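Local coordinates for endoglucanase (Bacillus akibai, PDB 1UWW), which hydrolyses internal beta-1,4 linkages of cellulose and related glucans, the chain here being its family 28 carbohydrate-binding module, specific for non-crystalline cellulose, at residues D87-D92 with D184-E189; F91-D96 with Y145-N150; M105-V110 with K124-N129. One frame throughout, in Å; residues are numbered along the deposited sequence.

In the fold
From the N terminus, strand 88-97 supplies the first partner of both interactions 1 and 2, which share Phe91 and Asp92. The chain then crosses to the other sheet, where strands 104-111 and 120-129 form the hairpin of interaction 3, the shortest loop of the three. Strand 142-150 returns to the first sheet and pairs with 88-97 in interaction 2, enclosing that hairpin. Strand 180-189 closes the longest loop in interaction 1, on the other flank of 88-97, and spans the hairpin and strand 142-150. Across the sandwich, Val89 touches Leu109, Phe91 touches Ile107 and Phe93 touches Ile128, while Asp92, common to interactions 1 and 2, binds one calcium ion together with Glu146.

Interaction 1. Residues D87-D92 with D184-E189; sequences DYVTFD and DNVRFE. With CA (calcium ion), chain E; CA (calcium ion), chain C.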
loop_
_atom_site.group_PDB
_atom_site.type_symbol
_atom_site.label_atom_id
_atom_site.label_comp_id
_atom_site.label_asym_id
_atom_site.label_seq_id
_atom_site.Cartn_x
_atom_site.Cartn_y
_atom_site.Cartn_z
ATOM N N ASP A 87 16.496 -5.046 8.215
ATOM C CA ASP A 87 15.807 -5.032 6.946
ATOM C C ASP A 87 14.298 -4.927 7.051
ATOM O O ASP A 87 13.666 -4.540 6.081
ATOM C CB ASP A 87 16.185 -6.265 6.119
ATOM C CG ASP A 87 17.665 -6.367 5.911
ATOM O OD1 ASP A 87 18.330 -5.342 5.620
ATOM O OD2 ASP A 87 18.281 -7.438 6.098
ATOM N N TYR A 88 13.749 -5.253 8.221
ATOM C CA TYR A 88 12.297 -5.316 8.425
ATOM C C TYR A 88 11.914 -4.712 9.738
ATOM O O TYR A 88 12.694 -4.678 10.680
ATOM C CB TYR A 88 11.766 -6.770 8.438
ATOM C CG TYR A 88 12.104 -7.558 7.206
ATOM C CD1 TYR A 88 11.302 -7.490 6.064
ATOM C CD2 TYR A 88 13.252 -8.331 7.158
ATOM C CE1 TYR A 88 11.640 -8.194 4.911
ATOM C CE2 TYR A 88 13.592 -9.037 6.003
ATOM C CZ TYR A 88 12.787 -8.955 4.901
ATOM O OH TYR A 88 13.136 -9.663 3.768
ATOM N N VAL A 89 10.678 -4.200 9.803
ATOM C CA VAL A 89 9.939 -4.049 11.044
ATOM C C VAL A 89 8.936 -5.184 11.055
ATOM O O VAL A 89 8.237 -5.448 10.076
ATOM C CB VAL A 89 9.247 -2.686 11.126
ATOM C CG1 VAL A 89 8.233 -2.609 12.285
ATOM C CG2 VAL A 89 10.305 -1.594 11.312
ATOM N N THR A 90 8.935 -5.922 12.152
ATOM C CA THR A 90 7.983 -7.008 12.372
ATOM C C THR A 90 7.182 -6.812 13.643
ATOM O O THR A 90 7.626 -6.195 14.597
ATOM C CB THR A 90 8.704 -8.358 12.441
ATOM O OG1 THR A 90 9.553 -8.423 13.595
ATOM C CG2 THR A 90 9.619 -8.545 11.235
ATOM N N PHE A 91 5.970 -7.327 13.625
ATOM C CA PHE A 91 5.173 -7.467 14.821
ATOM C C PHE A 91 4.155 -8.590 14.634
ATOM O O PHE A 91 3.795 -8.940 13.519
ATOM C CB PHE A 91 4.483 -6.147 15.268
ATOM C CG PHE A 91 3.583 -5.487 14.249
ATOM C CD1 PHE A 91 4.112 -4.624 13.283
ATOM C CD2 PHE A 91 2.204 -5.630 14.329
ATOM C CE1 PHE A 91 3.263 -3.948 12.391
ATOM C CE2 PHE A 91 1.373 -4.965 13.453
ATOM C CZ PHE A 91 1.921 -4.148 12.475
ATOM N N ASP A 92 3.724 -9.138 15.765
ATOM C CA ASP A 92 2.562 -10.031 15.785
ATOM C C ASP A 92 1.295 -9.196 15.844
ATOM O O ASP A 92 1.182 -8.292 16.660
ATOM C CB ASP A 92 2.622 -10.969 16.998
ATOM C CG ASP A 92 3.789 -11.884 16.936
ATOM O OD1 ASP A 92 3.936 -12.651 15.955
ATOM O OD2 ASP A 92 4.673 -11.849 17.826
ATOM N N ASP A 184 1.880 -7.139 19.243
ATOM C CA ASP A 184 2.936 -7.589 20.158
ATOM C C ASP A 184 4.288 -7.684 19.440
ATOM O O ASP A 184 4.358 -7.870 18.239
ATOM C CB ASP A 184 2.571 -8.932 20.791
ATOM C CG ASP A 184 3.268 -9.200 22.120
ATOM O OD1 ASP A 184 4.024 -8.357 22.663
ATOM O OD2 ASP A 184 2.999 -10.289 22.701
ATOM N N ASN A 185 5.355 -7.561 20.214
ATOM C CA ASN A 185 6.715 -7.845 19.734
ATOM C C ASN A 185 7.130 -6.955 18.560
ATOM O O ASN A 185 7.662 -7.428 17.566
ATOM C CB ASN A 185 6.908 -9.328 19.421
ATOM C CG ASN A 185 6.573 -10.195 20.582
ATOM O OD1 ASN A 185 7.089 -9.982 21.678
ATOM N ND2 ASN A 185 5.680 -11.151 20.377
ATOM N N VAL A 186 6.880 -5.655 18.684
ATOM C CA VAL A 186 7.262 -4.727 17.623
ATOM C C VAL A 186 8.767 -4.544 17.662
ATOM O O VAL A 186 9.308 -4.196 18.681
ATOM C CB VAL A 186 6.568 -3.336 17.726
ATOM C CG1 VAL A 186 6.850 -2.523 16.454
ATOM C CG2 VAL A 186 5.085 -3.449 17.991
ATOM N N ARG A 187 9.432 -4.790 16.549
ATOM C CA ARG A 187 10.896 -4.643 16.484
ATOM C C ARG A 187 11.419 -4.482 15.074
ATOM O O ARG A 187 10.759 -4.828 14.118
ATOM C CB ARG A 187 11.553 -5.859 17.091
ATOM C CG ARG A 187 11.231 -7.142 16.427
ATOM C CD ARG A 187 12.053 -8.280 16.985
ATOM N NE ARG A 187 13.449 -8.120 16.576
ATOM C CZ ARG A 187 14.498 -8.751 17.114
ATOM N NH1 ARG A 187 14.336 -9.613 18.110
ATOM N NH2 ARG A 187 15.721 -8.521 16.641
ATOM N N PHE A 188 12.641 -3.968 14.962
ATOM C CA PHE A 188 13.420 -4.135 13.752
ATOM C C PHE A 188 14.096 -5.502 13.771
ATOM O O PHE A 188 14.506 -5.972 14.824
ATOM C CB PHE A 188 14.534 -3.075 13.682
ATOM C CG PHE A 188 14.079 -1.681 13.363
ATOM C CD1 PHE A 188 13.882 -1.274 12.060
ATOM C CD2 PHE A 188 13.901 -0.763 14.356
ATOM C CE1 PHE A 188 13.496 0.021 11.774
ATOM C CE2 PHE A 188 13.509 0.527 14.064
ATOM C CZ PHE A 188 13.294 0.907 12.772
ATOM N N GLU A 189 14.229 -6.136 12.619
ATOM C CA GLU A 189 15.007 -7.365 12.529
ATOM C C GLU A 189 15.720 -7.512 11.203
ATOM O O GLU A 189 15.404 -6.840 10.236
ATOM C CB GLU A 189 14.193 -8.601 12.918
ATOM C CG GLU A 189 13.067 -8.994 12.032
ATOM C CD GLU A 189 12.418 -10.299 12.512
ATOM O OE1 GLU A 189 11.601 -10.292 13.485
ATOM O OE2 GLU A 189 12.760 -11.357 11.923
HETATM CA CA CA E . 6.053 -13.436 15.630
HETATM CA CA CA C . 4.010 -9.563 24.817
HETATM O O HOH W 1 8.252 -9.461 15.957
HETATM O O HOH W 2 7.057 -13.218 17.896
HETATM O O HOH W 3 6.110 -10.427 24.209
HETATM O O HOH W 4 5.243 -15.071 16.121
HETATM O O HOH W 5 7.837 -15.238 15.493
HETATM O O HOH W 6 6.640 -11.168 14.839
#
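The ring of Phe188 meets Val89 CG2 obliquely, with CE1 3.6 Å from that methyl, while Tyr88 turns the edge of its ring to the carbonyl oxygen of Glu189 and makes a cation-pi contact with Lys148. The two strands are antiparallel neighbours in one sheet of the beta-sandwich, and both depart from regular pairing. At one end is a classic beta bulge: Asp87 and Tyr88 both face Glu189, whose O takes the N-H of each, 2.9 Å from Asp87 N. At the other end two residues, Asn185 and Val186, stand against Phe91 alone, and the register slips by one before Asp92 pairs with Asp184. Val89, Phe91, Val186 and Phe188 turn to the interior, where strand 104-111 covers Val89, Phe91 and Phe188. Thr90, Asp92, Asp184 and Glu189 lie on the other face. There Thr90 OG1 sits between its own backbone N and carbonyl carbon (chi1 66°) and donates to Glu189 OE1 at 2.8 Å, from above the carboxylate plane. A water bridges the same hydroxyl to Asn185 O. Each of the two aspartates serves a different calcium ion. Asp184 grips one with both oxygens, OD1 and OD2 each at 2.5 Å, in a site completed by Val21, Glu23, Ser50 and Asn51; Asn185 OD1 reaches this ion through a water. Asp92 gives only OD1 to the second ion, at 2.3 Å, and this oxygen also bonds His144. The carboxylate is steadied from its other oxygen: the amide of Asn185 stands almost perpendicular to it, the planes 87° apart, and its ND2 donates to Asp92 OD2 at 2.8 Å, nearly straight at 169°.

Interaction 2. Residues F91-D96 with Y145-N150; sequences FDFYLD and YEVKIN. With CA (calcium ion), chain E; CA (calcium ion), chain D.
Val147 lies against Phe91 with CB 3.8 Å above the plane of the ring and over its centre, a CH-pi contact between adjacent antiparallel strands of the calcium-bearing sheet in this beta-sandwich. From CB the side chain forks. CG1, anti to the backbone N (chi1 178°), stays over the same face and reaches Phe91 CE1 and CZ, each at 3.6 Å. CG2 goes the other way, to Phe93 CB at 3.7 Å, with Phe91 CE2 a little farther. These side chains belong to the sandwich interior, where Phe93 also meets Met105, Ile107 and Ile128 of the facing sheet. Four backbone hydrogen bonds join Phe91 to Val147 and Phe93 to Tyr145; the pair between Phe93 and Tyr145 is nearly straight. Between these two pairs, Asp92, its OD1 also bonded by His144, and Glu146 run side by side on the other face. Their carboxylates, turned 74° apart, come close because they share a calcium ion, whose charge probably offsets the repulsion. Glu146 bends at chi2 and holds this ion with both oxygens, OE1 at 2.6 Å and OE2 at 2.7 Å.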
loop_
_atom_site.group_PDB
_atom_site.type_symbol
_atom_site.label_atom_id
_atom_site.label_comp_id
_atom_site.label_asym_id
_atom_site.label_seq_id
_atom_site.Cartn_x
_atom_site.Cartn_y
_atom_site.Cartn_z
ATOM N N PHE A 91 5.970 -7.327 13.625
ATOM C CA PHE A 91 5.173 -7.467 14.821
ATOM C C PHE A 91 4.155 -8.590 14.634
ATOM O O PHE A 91 3.795 -8.940 13.519
ATOM C CB PHE A 91 4.483 -6.147 15.268
ATOM C CG PHE A 91 3.583 -5.487 14.249
ATOM C CD1 PHE A 91 4.112 -4.624 13.283
ATOM C CD2 PHE A 91 2.204 -5.630 14.329
ATOM C CE1 PHE A 91 3.263 -3.948 12.391
ATOM C CE2 PHE A 91 1.373 -4.965 13.453
ATOM C CZ PHE A 91 1.921 -4.148 12.475
ATOM N N ASP A 92 3.724 -9.138 15.765
ATOM C CA ASP A 92 2.562 -10.031 15.785
ATOM C C ASP A 92 1.295 -9.196 15.844
ATOM O O ASP A 92 1.182 -8.292 16.660
ATOM C CB ASP A 92 2.622 -10.969 16.998
ATOM C CG ASP A 92 3.789 -11.884 16.936
ATOM O OD1 ASP A 92 3.936 -12.651 15.955
ATOM O OD2 ASP A 92 4.673 -11.849 17.826
ATOM N N PHE A 93 0.381 -9.468 14.939
ATOM C CA PHE A 93 -0.887 -8.749 14.872
ATOM C C PHE A 93 -1.987 -9.766 14.981
ATOM O O PHE A 93 -1.995 -10.750 14.266
ATOM C CB PHE A 93 -1.016 -8.012 13.555
ATOM C CG PHE A 93 -2.210 -7.095 13.485
ATOM C CD1 PHE A 93 -2.486 -6.156 14.465
ATOM C CD2 PHE A 93 -3.083 -7.184 12.412
ATOM C CE1 PHE A 93 -3.628 -5.317 14.369
ATOM C CE2 PHE A 93 -4.205 -6.335 12.313
ATOM C CZ PHE A 93 -4.479 -5.424 13.278
ATOM N N TYR A 94 -2.917 -9.548 15.888
ATOM C CA TYR A 94 -4.012 -10.480 16.089
ATOM C C TYR A 94 -5.329 -9.744 15.964
ATOM O O TYR A 94 -5.454 -8.579 16.356
ATOM C CB TYR A 94 -3.976 -11.124 17.465
ATOM C CG TYR A 94 -2.658 -11.749 17.869
ATOM C CD1 TYR A 94 -1.663 -11.001 18.460
ATOM C CD2 TYR A 94 -2.432 -13.090 17.691
ATOM C CE1 TYR A 94 -0.470 -11.576 18.844
ATOM C CE2 TYR A 94 -1.238 -13.682 18.074
ATOM C CZ TYR A 94 -0.293 -12.913 18.658
ATOM O OH TYR A 94 0.909 -13.469 19.083
ATOM N N LEU A 95 -6.299 -10.435 15.409
ATOM C CA LEU A 95 -7.663 -9.937 15.342
ATOM C C LEU A 95 -8.594 -10.939 15.993
ATOM O O LEU A 95 -8.535 -12.133 15.719
ATOM C CB LEU A 95 -8.092 -9.684 13.905
ATOM C CG LEU A 95 -7.147 -8.791 13.100
ATOM C CD1 LEU A 95 -6.208 -9.641 12.299
ATOM C CD2 LEU A 95 -7.895 -7.835 12.208
ATOM N N ASP A 96 -9.494 -10.419 16.819
ATOM C CA ASP A 96 -10.638 -11.180 17.294
ATOM C C ASP A 96 -11.888 -10.429 16.856
ATOM O O ASP A 96 -12.389 -9.550 17.572
ATOM C CB ASP A 96 -10.616 -11.352 18.798
ATOM C CG ASP A 96 -11.703 -12.311 19.295
ATOM O OD1 ASP A 96 -12.623 -12.672 18.505
ATOM O OD2 ASP A 96 -11.690 -12.786 20.459
ATOM N N TYR A 145 -1.419 -12.915 12.548
ATOM C CA TYR A 145 -0.631 -12.528 11.384
ATOM C C TYR A 145 0.765 -12.108 11.823
ATOM O O TYR A 145 0.944 -11.392 12.790
ATOM C CB TYR A 145 -1.300 -11.360 10.649
ATOM C CG TYR A 145 -2.642 -11.717 10.134
ATOM C CD1 TYR A 145 -3.770 -11.592 10.950
ATOM C CD2 TYR A 145 -2.806 -12.279 8.872
ATOM C CE1 TYR A 145 -5.022 -11.969 10.520
ATOM C CE2 TYR A 145 -4.085 -12.678 8.441
ATOM C CZ TYR A 145 -5.148 -12.517 9.267
ATOM O OH TYR A 145 -6.393 -12.899 8.812
ATOM N N GLU A 146 1.754 -12.579 11.093
ATOM C CA GLU A 146 3.146 -12.185 11.262
ATOM C C GLU A 146 3.434 -11.030 10.331
ATOM O O GLU A 146 3.781 -11.233 9.162
ATOM C CB GLU A 146 4.017 -13.382 10.895
ATOM C CG GLU A 146 3.895 -14.524 11.868
ATOM C CD GLU A 146 4.650 -14.233 13.130
ATOM O OE1 GLU A 146 5.294 -13.153 13.193
ATOM O OE2 GLU A 146 4.624 -15.075 14.053
ATOM N N VAL A 147 3.224 -9.816 10.796
ATOM C CA VAL A 147 3.410 -8.649 9.955
ATOM C C VAL A 147 4.912 -8.406 9.792
ATOM O O VAL A 147 5.637 -8.391 10.759
ATOM C CB VAL A 147 2.679 -7.443 10.517
ATOM C CG1 VAL A 147 2.908 -6.197 9.654
ATOM C CG2 VAL A 147 1.187 -7.782 10.640
ATOM N N LYS A 148 5.362 -8.322 8.545
ATOM C CA LYS A 148 6.785 -8.141 8.243
ATOM C C LYS A 148 6.861 -7.132 7.109
ATOM O O LYS A 148 6.364 -7.403 6.033
ATOM C CB LYS A 148 7.417 -9.486 7.850
ATOM C CG LYS A 148 8.876 -9.484 7.532
ATOM C CD LYS A 148 9.392 -10.931 7.358
ATOM C CE LYS A 148 10.903 -11.047 7.215
ATOM N NZ LYS A 148 11.407 -12.345 7.764
ATOM N N ILE A 149 7.384 -5.943 7.414
ATOM C CA ILE A 149 7.407 -4.835 6.456
ATOM C C ILE A 149 8.864 -4.457 6.182
ATOM O O ILE A 149 9.619 -4.176 7.094
ATOM C CB ILE A 149 6.607 -3.618 6.978
ATOM C CG1 ILE A 149 5.113 -4.012 7.169
ATOM C CG2 ILE A 149 6.715 -2.447 6.029
ATOM C CD1 ILE A 149 4.307 -3.051 7.968
ATOM N N ASN A 150 9.237 -4.471 4.903
ATOM C CA ASN A 150 10.600 -4.230 4.479
ATOM C C ASN A 150 10.927 -2.743 4.561
ATOM O O ASN A 150 10.284 -1.909 3.929
ATOM C CB ASN A 150 10.792 -4.749 3.057
ATOM C CG ASN A 150 12.244 -4.731 2.607
ATOM O OD1 ASN A 150 12.946 -3.737 2.766
ATOM N ND2 ASN A 150 12.705 -5.858 2.055
HETATM CA CA CA E . 6.053 -13.436 15.630
HETATM CA CA CA D . -14.810 -13.369 17.804
HETATM O O HOH W 7 -16.224 -14.281 15.924
HETATM O O HOH W 8 -13.339 -14.501 16.290
HETATM O O HOH W 9 -14.643 -15.111 19.423
HETATM O O HOH W 4 5.243 -15.071 16.121
HETATM O O HOH W 5 7.837 -15.238 15.493
#

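Interaction 3. Residues M105-V110 with K124-N129; sequences MNINLV and KTYTIN
Thr125 OG1 has two hydrogen-bond partners: Asn108 ND2, which donates to it at 3.0 Å with an angle of 159°, and Thr125 OG1 of the second subunit. OG1 lies beside the backbone N (chi1 -59°), which puts the methyl CG2 anti to that N and resting on Asn106, 3.6 Å from its CB. Asn106 and Thr127 lie side by side and point the same way, but Asn106 ND2 is badly angled for a bond to Thr127 OG1; instead Asn106 OD1 bonds Thr127 OG1 of the second subunit, and Thr127 OG1 bonds Asn106 ND2 of the second subunit. The opposite face is largely apolar. Selenomethionine Met105 and Ile107 lie there with Tyr126 and Ile128, Ile107 CD1 approaching Ile128 CD1 at 4.2 Å and the Tyr126 ring obliquely. Tyr145 of the facing sheet packs on Tyr126 and Ile128. Paired backbone bonds link Met105 with Ile128 and Ile107 with Tyr126, among them Ile107 N to Tyr126 O at 2.8 Å. Next to the Ile107-Tyr126 pair, a water donates to both Ile107 O and Lys124 O, bridging the strands where strand 120-129 is interrupted; direct bonding resumes between Leu109 and Ala122. This is an antiparallel beta hairpin at the margin of one sheet of the beta-sandwich, its inner face in the core and its outer polar row against a second copy of the module.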
loop_
_atom_site.group_PDB
_atom_site.type_symbol
_atom_site.label_atom_id
_atom_site.label_comp_id
_atom_site.label_asym_id
_atom_site.label_seq_id
_atom_site.Cartn_x
_atom_site.Cartn_y
_atom_site.Cartn_z
HETATM N N MSE A 105 -7.821 -5.023 5.057
HETATM C CA MSE A 105 -7.180 -3.990 5.864
HETATM C C MSE A 105 -5.752 -3.838 5.333
HETATM O O MSE A 105 -5.069 -4.857 5.200
HETATM C CB MSE A 105 -7.128 -4.437 7.312
HETATM C CG MSE A 105 -6.416 -3.477 8.262
HETATM SE SE MSE A 105 -6.267 -4.153 10.084
HETATM C CE MSE A 105 -7.771 -3.686 10.466
ATOM N N ASN A 106 -5.313 -2.605 5.073
ATOM C CA ASN A 106 -3.973 -2.285 4.603
ATOM C C ASN A 106 -3.186 -1.679 5.740
ATOM O O ASN A 106 -3.575 -0.612 6.262
ATOM C CB ASN A 106 -4.010 -1.286 3.441
ATOM C CG ASN A 106 -4.358 -1.915 2.098
ATOM O OD1 ASN A 106 -4.672 -1.181 1.123
ATOM N ND2 ASN A 106 -4.281 -3.210 2.011
ATOM N N ILE A 107 -2.067 -2.300 6.088
ATOM C CA ILE A 107 -1.176 -1.807 7.133
ATOM C C ILE A 107 0.024 -1.112 6.476
ATOM O O ILE A 107 0.724 -1.723 5.644
ATOM C CB ILE A 107 -0.714 -2.969 8.043
ATOM C CG1 ILE A 107 -1.944 -3.624 8.683
ATOM C CG2 ILE A 107 0.243 -2.448 9.088
ATOM C CD1 ILE A 107 -1.610 -4.792 9.549
ATOM N N ASN A 108 0.258 0.156 6.818
ATOM C CA ASN A 108 1.392 0.916 6.326
ATOM C C ASN A 108 2.250 1.420 7.449
ATOM O O ASN A 108 1.820 1.594 8.576
ATOM C CB ASN A 108 0.912 2.100 5.477
ATOM C CG ASN A 108 0.407 1.674 4.092
ATOM O OD1 ASN A 108 -0.783 1.684 3.859
ATOM N ND2 ASN A 108 1.327 1.195 3.222
ATOM N N LEU A 109 3.522 1.601 7.138
ATOM C CA LEU A 109 4.529 2.002 8.106
ATOM C C LEU A 109 5.195 3.278 7.613
ATOM O O LEU A 109 5.689 3.336 6.485
ATOM C CB LEU A 109 5.552 0.885 8.222
ATOM C CG LEU A 109 6.768 1.109 9.106
ATOM C CD1 LEU A 109 6.392 1.228 10.554
ATOM C CD2 LEU A 109 7.784 -0.055 8.942
ATOM N N VAL A 110 5.234 4.281 8.474
ATOM C CA VAL A 110 5.740 5.612 8.171
ATOM C C VAL A 110 6.716 6.021 9.257
ATOM O O VAL A 110 6.535 5.694 10.434
ATOM C CB VAL A 110 4.594 6.648 8.085
ATOM C CG1 VAL A 110 5.116 8.078 7.886
ATOM C CG2 VAL A 110 3.637 6.256 6.984
ATOM N N LYS A 124 6.078 -1.115 0.485
ATOM C CA LYS A 124 5.135 -2.220 0.337
ATOM C C LYS A 124 4.103 -2.262 1.462
ATOM O O LYS A 124 4.442 -2.377 2.626
ATOM C CB LYS A 124 5.875 -3.549 0.257
ATOM C CG LYS A 124 6.803 -3.614 -0.933
ATOM C CD LYS A 124 8.015 -4.508 -0.683
ATOM C CE LYS A 124 9.301 -3.829 -1.103
ATOM N NZ LYS A 124 10.124 -3.382 0.034
ATOM N N THR A 125 2.841 -2.172 1.090
ATOM C CA THR A 125 1.736 -2.341 2.013
ATOM C C THR A 125 1.566 -3.805 2.438
ATOM O O THR A 125 1.728 -4.690 1.591
ATOM C CB THR A 125 0.522 -1.867 1.259
ATOM O OG1 THR A 125 0.737 -0.500 0.872
ATOM C CG2 THR A 125 -0.725 -1.885 2.139
ATOM N N TYR A 126 1.268 -4.061 3.715
ATOM C CA TYR A 126 0.919 -5.384 4.225
ATOM C C TYR A 126 -0.601 -5.470 4.297
ATOM O O TYR A 126 -1.237 -4.724 5.029
ATOM C CB TYR A 126 1.526 -5.642 5.621
ATOM C CG TYR A 126 1.314 -7.055 6.102
ATOM C CD1 TYR A 126 0.120 -7.431 6.694
ATOM C CD2 TYR A 126 2.280 -8.038 5.875
ATOM C CE1 TYR A 126 -0.106 -8.720 7.102
ATOM C CE2 TYR A 126 2.066 -9.353 6.271
ATOM C CZ TYR A 126 0.850 -9.681 6.902
ATOM O OH TYR A 126 0.569 -10.964 7.321
ATOM N N THR A 127 -1.193 -6.412 3.598
ATOM C CA THR A 127 -2.633 -6.468 3.430
ATOM C C THR A 127 -3.193 -7.748 4.057
ATOM O O THR A 127 -2.674 -8.855 3.806
ATOM C CB THR A 127 -2.980 -6.369 1.933
ATOM O OG1 THR A 127 -2.513 -5.126 1.414
ATOM C CG2 THR A 127 -4.498 -6.414 1.699
ATOM N N ILE A 128 -4.238 -7.590 4.862
ATOM C CA ILE A 128 -4.997 -8.691 5.428
ATOM C C ILE A 128 -6.339 -8.753 4.728
ATOM O O ILE A 128 -7.070 -7.768 4.705
ATOM C CB ILE A 128 -5.219 -8.438 6.925
ATOM C CG1 ILE A 128 -3.866 -8.522 7.634
ATOM C CG2 ILE A 128 -6.199 -9.452 7.505
ATOM C CD1 ILE A 128 -3.899 -8.226 9.054
ATOM N N ASN A 129 -6.664 -9.904 4.174
ATOM C CA ASN A 129 -7.873 -10.086 3.378
ATOM C C ASN A 129 -8.924 -10.808 4.227
ATOM O O ASN A 129 -8.758 -11.979 4.585
ATOM C CB ASN A 129 -7.522 -10.879 2.119
ATOM C CG ASN A 129 -8.623 -10.879 1.103
ATOM O OD1 ASN A 129 -9.804 -10.798 1.455
ATOM N ND2 ASN A 129 -8.254 -10.961 -0.165
HETATM O O HOH W 10 3.546 -1.500 4.961
#